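Paraflagellar rod component (Trypanosoma brucei, PDB 2Q0X) is of unknown function but adopts the alpha/beta-hydrolase fold and forms a two-fold symmetric pair of chains in the crystal. Local coordinates at the interface of chains A and B. Sequence-based numbering; all coordinates share one arbitrary frame. Chains: chain A/B, Uncharacterized protein.

The three contacts belong to one two-fold symmetric interface between copies of the same protein, so each has a twin with the chains exchanged. The C-alpha centres of contacts 2 and 3 lie about 9 Å apart. These two share A:Thr19 and B:Leu52, and both use strands 13-21 and 26-33 of chain A. Contact 1 lies about 21 Å from each of them and is built from loops and the 3-10 helix 176-179 of chain B. Contacts 2 and 3 form one continuous area, and contact 1 is a separate point of attachment. The structure alone does not show whether this pair is the biological dimer.

Contact 1: the interface of chains A and B. Residues chain A 80-81, 83-84, 171, 174; chain B 175-177.
A:Glu174 accepts two hydrogen bonds from B:Ser176 where a loop of chain A meets the start of 3-10 helix 176-179 of chain B, both chains having the alpha/beta-hydrolase fold. Both bonds end on one carboxylate oxygen. The hydroxyl B:Ser176 OG donates to A:Glu174 OE1 at 2.6 Å, meeting the syn lone pair of that carboxylate oxygen, on the side of the other oxygen. The amide B:Ser176 N donates to A:Glu174 OE1 at 3.0 Å, nearly along its C-O axis. B:Ser176 begins the 3-10 helix, so its amide is at the N-terminal end of that turn. The hydroxyl reaches the carboxylate from between the backbone N and the carbonyl carbon (chi1 73°).

B:Leu177 follows and hides 71 Å² of its surface against chain A. Its two methyls divide the work. B:Leu177 CD2 meets the ring carbon A:Pro84 CD at 3.6 Å, the two side chains crossing at a slant. CD1 packs against the carboxylate carbon of A:Glu174. A:Pro84 follows a cis peptide bond from A:Gly83.

Further out, the backbone of chain A steadies the carboxylate. A:Gly81 N donates to A:Glu174 OE2 at 2.7 Å, in a fairly straight bond of 161° at the hydrogen. Both carboxylate oxygens are therefore held, one from each chain. A:Glu174 reaches B:Ser176 on an extended chain, CG lying opposite the backbone N (chi1 -162°). Water 1 adds a second bridge, reaching A:Gly171 O, A:Glu174 N and, at 2.6 Å, the carboxylate oxygen B:Asp175 OD1.

Contact 2: the interface of chains A and B. Residues chain A 19, 21, 27; chain B 9, 52, 55.
B:Arg9 lays its guanidinium group side-on to A:Thr19, near the end of strand 13-21. The backbone oxygen A:Thr19 O accepts from B:Arg9 NE at 3.1 Å and from B:Arg9 NH2 at 3.2 Å. Both donors come from the same face of the carbonyl plane. NE is tilted 29° from that plane, whereas NH2 stands well above it. B:Arg9 NH2 also donates to the threonine hydroxyl, A:Thr19 OG1, at 2.8 Å. Both threonine oxygens lie close to the guanidinium plane, which fixes the turn of the group.

A:Tyr21 meets the same group differently. Its ring edge, at CD2 and CE2, sits over one guanidinium face, and the two planes are 71° apart. B:Arg9 NH1 lies in the ring plane at this edge. This is an edge contact and not a parallel stack.

B:Asp55 links the two basic residues. It forms a salt bridge with B:Arg9 in its own chain and another with A:Lys27 across the interface. The lysine arrives on a chain extended beyond CG. The carboxylate of B:Asp55 may offset the nearness of the positive A:Lys27 and B:Arg9. Water 2 joins A:Thr19 OG1, B:Leu52 O and B:Asp55 OD1. The ammonium A:Lys27 NZ meets B:Asp55 OD1 at 2.7 Å, from above the carboxylate plane.

Contact 3: the interface of chains A and B. Residues chain A 17, 19, 29, 51; chain B 31, 51-52, 74.
A:Leu17 packs against B:Phe31 and B:Leu52 in an apolar patch of the chain interface. A:Leu17 CB lies 3.7 Å from B:Phe31 CZ, near the outer end of the ring. The branch carbon A:Leu17 CG meets the methyl B:Leu52 CD1 at 3.8 Å. Methyl CD2 makes several contacts. A:Leu17 CD2 rests over one face of the B:Phe31 ring, 3.9 Å from the ring centroid and offset toward the rim. A:Leu17 CD2 also touches B:Leu52 CD1 at 3.6 Å and B:Leu51 CB at 3.9 Å. A:Leu17 and B:Phe31 run alongside each other, pointing opposite ways. In A:Leu17, CG lies opposite the backbone N (chi1 -170°), and chi2 of 72° helps set CD2 on the ring.

A:Leu51 CD1 and B:Leu51 CD1 meet tip to tip, 4.1 Å apart. The loop of B:Leu51 is braced within its own chain. B:Leu51 N donates to B:Glu74 OE1 at 2.9 Å, meeting the anti lone pair of that oxygen. B:Glu74 OE1 also lies near A:Pro29 CG across the interface.

A:Leu17 belongs to strand 13-21 and A:Pro29 to strand 26-33. B:Phe31 lies on the corresponding strand 27-33 of chain B, while B:Leu51 and B:Leu52 come from the loop ahead of helix 57-64.

Contact 1: the interface of chains A and B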
loop_
_atom_site.group_PDB
_atom_site.type_symbol
_atom_site.label_atom_id
_atom_site.label_comp_id
_atom_site.label_asym_id
_atom_site.label_seq_id
_atom_site.Cartn_x
_atom_site.Cartn_y
_atom_site.Cartn_z
ATOM N N ILE A 80 -1.248 -6.723 2.154
ATOM C CA ILE A 80 -1.104 -7.937 2.953
ATOM C C ILE A 80 -1.670 -7.656 4.357
ATOM O O ILE A 80 -1.612 -6.518 4.843
ATOM C CB ILE A 80 0.394 -8.423 2.996
ATOM C CG1 ILE A 80 0.702 -9.335 1.799
ATOM C CG2 ILE A 80 0.720 -9.197 4.299
ATOM C CD1 ILE A 80 1.011 -8.638 0.546
ATOM N N GLY A 81 -2.269 -8.684 4.965
ATOM C CA GLY A 81 -2.765 -8.624 6.354
ATOM C C GLY A 81 -4.095 -7.897 6.528
ATOM O O GLY A 81 -4.505 -7.596 7.656
ATOM N N GLY A 83 -7.130 -8.959 6.158
ATOM C CA GLY A 83 -8.251 -9.777 6.626
ATOM C C GLY A 83 -8.145 -11.235 6.216
ATOM O O GLY A 83 -7.954 -12.099 7.066
ATOM N N PRO A 84 -8.254 -11.528 4.905
ATOM C CA PRO A 84 -8.388 -10.632 3.756
ATOM C C PRO A 84 -9.815 -10.109 3.549
ATOM O O PRO A 84 -10.780 -10.842 3.710
ATOM C CB PRO A 84 -7.963 -11.514 2.583
ATOM C CG PRO A 84 -8.374 -12.891 3.003
ATOM C CD PRO A 84 -8.250 -12.946 4.495
ATOM N N GLY A 171 -9.200 -21.260 3.205
ATOM C CA GLY A 171 -8.645 -20.111 3.917
ATOM C C GLY A 171 -7.622 -19.367 3.076
ATOM O O GLY A 171 -6.726 -18.724 3.613
ATOM N N GLU A 174 -6.679 -14.526 0.603
ATOM C CA GLU A 174 -5.658 -13.504 0.311
ATOM C C GLU A 174 -4.752 -13.869 -0.873
ATOM O O GLU A 174 -3.902 -13.086 -1.263
ATOM C CB GLU A 174 -4.780 -13.257 1.550
ATOM C CG GLU A 174 -3.983 -11.925 1.530
ATOM C CD GLU A 174 -2.990 -11.776 2.697
ATOM O OE1 GLU A 174 -2.095 -12.640 2.867
ATOM O OE2 GLU A 174 -3.100 -10.777 3.436
ATOM N N ASP B 175 0.620 -15.738 0.258
ATOM C CA ASP B 175 -0.440 -15.919 1.250
ATOM C C ASP B 175 0.103 -15.846 2.675
ATOM O O ASP B 175 0.540 -16.856 3.239
ATOM C CB ASP B 175 -1.156 -17.250 1.023
ATOM C CG ASP B 175 -2.333 -17.466 1.981
ATOM O OD1 ASP B 175 -2.897 -16.468 2.503
ATOM O OD2 ASP B 175 -2.690 -18.651 2.196
ATOM N N SER B 176 0.036 -14.654 3.261
ATOM C CA SER B 176 0.479 -14.453 4.633
ATOM C C SER B 176 -0.310 -15.281 5.647
ATOM O O SER B 176 0.229 -15.631 6.702
ATOM C CB SER B 176 0.427 -12.973 5.027
ATOM O OG SER B 176 -0.905 -12.537 5.220
ATOM N N LEU B 177 -1.564 -15.590 5.326
ATOM C CA LEU B 177 -2.426 -16.410 6.196
ATOM C C LEU B 177 -1.989 -17.866 6.283
ATOM O O LEU B 177 -2.233 -18.519 7.292
ATOM C CB LEU B 177 -3.899 -16.347 5.759
ATOM C CG LEU B 177 -4.691 -15.181 6.331
ATOM C CD1 LEU B 177 -4.192 -13.884 5.724
ATOM C CD2 LEU B 177 -6.158 -15.371 6.045
HETATM O O HOH W 1 -5.502 -16.318 2.530
#

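Contact 2: the interface of chains A and B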
loop_
_atom_site.group_PDB
_atom_site.type_symbol
_atom_site.label_atom_id
_atom_site.label_comp_id
_atom_site.label_asym_id
_atom_site.label_seq_id
_atom_site.Cartn_x
_atom_site.Cartn_y
_atom_site.Cartn_z
ATOM N N THR A 19 -3.704 9.379 8.049
ATOM C CA THR A 19 -4.238 8.030 8.105
ATOM C C THR A 19 -5.496 8.011 8.992
ATOM O O THR A 19 -5.632 8.812 9.908
ATOM C CB THR A 19 -3.195 7.031 8.644
ATOM O OG1 THR A 19 -2.921 7.331 10.008
ATOM C CG2 THR A 19 -1.870 7.093 7.849
ATOM N N TYR A 21 -7.969 5.092 11.173
ATOM C CA TYR A 21 -7.933 3.725 11.692
ATOM C C TYR A 21 -9.096 2.917 11.147
ATOM O O TYR A 21 -10.259 3.284 11.309
ATOM C CB TYR A 21 -7.987 3.692 13.226
ATOM C CG TYR A 21 -6.652 3.804 13.921
ATOM C CD1 TYR A 21 -5.920 2.666 14.259
ATOM C CD2 TYR A 21 -6.131 5.044 14.272
ATOM C CE1 TYR A 21 -4.687 2.759 14.913
ATOM C CE2 TYR A 21 -4.895 5.152 14.935
ATOM C CZ TYR A 21 -4.177 4.014 15.254
ATOM O OH TYR A 21 -2.955 4.140 15.905
ATOM N N LYS A 27 -3.928 0.989 9.371
ATOM C CA LYS A 27 -4.303 2.374 9.151
ATOM C C LYS A 27 -4.304 2.560 7.657
ATOM O O LYS A 27 -3.514 1.924 6.954
ATOM C CB LYS A 27 -3.289 3.342 9.732
ATOM C CG LYS A 27 -2.948 3.135 11.164
ATOM C CD LYS A 27 -1.877 4.159 11.552
ATOM C CE LYS A 27 -1.601 4.127 13.033
ATOM N NZ LYS A 27 -0.733 5.253 13.474
ATOM N N ARG B 9 -4.803 12.196 17.972
ATOM C CA ARG B 9 -4.585 11.817 16.547
ATOM C C ARG B 9 -4.018 13.007 15.755
ATOM O O ARG B 9 -4.557 14.113 15.834
ATOM C CB ARG B 9 -5.899 11.313 15.931
ATOM C CG ARG B 9 -5.975 11.373 14.388
ATOM C CD ARG B 9 -6.686 10.154 13.759
ATOM N NE ARG B 9 -5.766 9.367 12.930
ATOM C CZ ARG B 9 -4.836 8.536 13.402
ATOM N NH1 ARG B 9 -4.676 8.359 14.710
ATOM N NH2 ARG B 9 -4.046 7.886 12.557
ATOM N N LEU B 52 3.017 6.696 7.423
ATOM C CA LEU B 52 2.578 7.176 8.736
ATOM C C LEU B 52 2.020 6.054 9.651
ATOM O O LEU B 52 1.071 6.271 10.423
ATOM C CB LEU B 52 1.566 8.322 8.588
ATOM C CG LEU B 52 2.015 9.626 7.906
ATOM C CD1 LEU B 52 0.813 10.546 7.728
ATOM C CD2 LEU B 52 3.114 10.325 8.689
ATOM N N ASP B 55 1.888 7.347 14.383
ATOM C CA ASP B 55 1.483 8.745 14.563
ATOM C C ASP B 55 2.629 9.672 14.976
ATOM O O ASP B 55 2.668 10.825 14.551
ATOM C CB ASP B 55 0.364 8.842 15.611
ATOM C CG ASP B 55 -0.966 8.274 15.121
ATOM O OD1 ASP B 55 -1.059 7.891 13.927
ATOM O OD2 ASP B 55 -1.921 8.223 15.933
HETATM O O HOH W 2 -0.599 8.383 11.251
#

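Contact 3: the interface of chains A and B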
loop_
_atom_site.group_PDB
_atom_site.type_symbol
_atom_site.label_atom_id
_atom_site.label_comp_id
_atom_site.label_asym_id
_atom_site.label_seq_id
_atom_site.Cartn_x
_atom_site.Cartn_y
_atom_site.Cartn_z
ATOM N N LEU A 17 -0.916 14.441 3.968
ATOM C CA LEU A 17 -1.092 13.016 4.189
ATOM C C LEU A 17 -1.637 12.808 5.593
ATOM O O LEU A 17 -1.160 13.415 6.547
ATOM C CB LEU A 17 0.230 12.270 4.047
ATOM C CG LEU A 17 0.149 10.740 4.020
ATOM C CD1 LEU A 17 -0.442 10.249 2.699
ATOM C CD2 LEU A 17 1.530 10.160 4.257
ATOM N N THR A 19 -3.704 9.379 8.049
ATOM C CA THR A 19 -4.238 8.030 8.105
ATOM C C THR A 19 -5.496 8.011 8.992
ATOM O O THR A 19 -5.632 8.812 9.908
ATOM C CB THR A 19 -3.195 7.031 8.644
ATOM O OG1 THR A 19 -2.921 7.331 10.008
ATOM C CG2 THR A 19 -1.870 7.093 7.849
ATOM N N PRO A 29 -3.823 5.201 4.632
ATOM C CA PRO A 29 -3.343 6.481 4.153
ATOM C C PRO A 29 -4.230 7.157 3.126
ATOM O O PRO A 29 -4.772 6.517 2.212
ATOM C CB PRO A 29 -1.999 6.145 3.494
ATOM C CG PRO A 29 -1.663 4.817 3.930
ATOM C CD PRO A 29 -2.963 4.110 4.155
ATOM N N LEU A 51 -1.080 4.884 -4.674
ATOM C CA LEU A 51 -1.233 6.324 -4.732
ATOM C C LEU A 51 -0.521 6.821 -5.980
ATOM O O LEU A 51 0.554 6.313 -6.314
ATOM C CB LEU A 51 -0.611 7.004 -3.504
ATOM C CG LEU A 51 -1.256 6.825 -2.131
ATOM C CD1 LEU A 51 -0.459 7.614 -1.074
ATOM C CD2 LEU A 51 -2.769 7.177 -2.156
ATOM N N PHE B 31 6.864 9.347 0.218
ATOM C CA PHE B 31 6.401 10.596 0.804
ATOM C C PHE B 31 7.564 11.282 1.523
ATOM O O PHE B 31 8.149 10.730 2.433
ATOM C CB PHE B 31 5.177 10.351 1.731
ATOM C CG PHE B 31 4.563 11.615 2.275
ATOM C CD1 PHE B 31 4.712 11.959 3.612
ATOM C CD2 PHE B 31 3.866 12.466 1.455
ATOM C CE1 PHE B 31 4.158 13.124 4.113
ATOM C CE2 PHE B 31 3.306 13.634 1.954
ATOM C CZ PHE B 31 3.459 13.959 3.289
ATOM N N LEU B 51 2.308 4.128 5.137
ATOM C CA LEU B 51 2.827 5.466 5.330
ATOM C C LEU B 51 2.215 6.004 6.616
ATOM O O LEU B 51 1.029 5.762 6.883
ATOM C CB LEU B 51 2.415 6.343 4.165
ATOM C CG LEU B 51 2.999 6.049 2.781
ATOM C CD1 LEU B 51 2.426 7.028 1.732
ATOM C CD2 LEU B 51 4.546 6.070 2.799
ATOM N N LEU B 52 3.017 6.696 7.423
ATOM C CA LEU B 52 2.578 7.176 8.736
ATOM C C LEU B 52 2.020 6.054 9.651
ATOM O O LEU B 52 1.071 6.271 10.423
ATOM C CB LEU B 52 1.566 8.322 8.588
ATOM C CG LEU B 52 2.015 9.626 7.906
ATOM C CD1 LEU B 52 0.813 10.546 7.728
ATOM C CD2 LEU B 52 3.114 10.325 8.689
ATOM N N GLU B 74 6.585 2.823 1.048
ATOM C CA GLU B 74 5.832 1.617 1.326
ATOM C C GLU B 74 6.481 0.456 0.578
ATOM O O GLU B 74 6.588 0.466 -0.650
ATOM C CB GLU B 74 4.323 1.792 0.972
ATOM C CG GLU B 74 3.485 2.305 2.188
ATOM C CD GLU B 74 1.976 2.386 1.932
ATOM O OE1 GLU B 74 1.226 2.892 2.799
ATOM O OE2 GLU B 74 1.526 1.955 0.851
HETATM O O HOH W 3 -0.599 8.383 11.251
#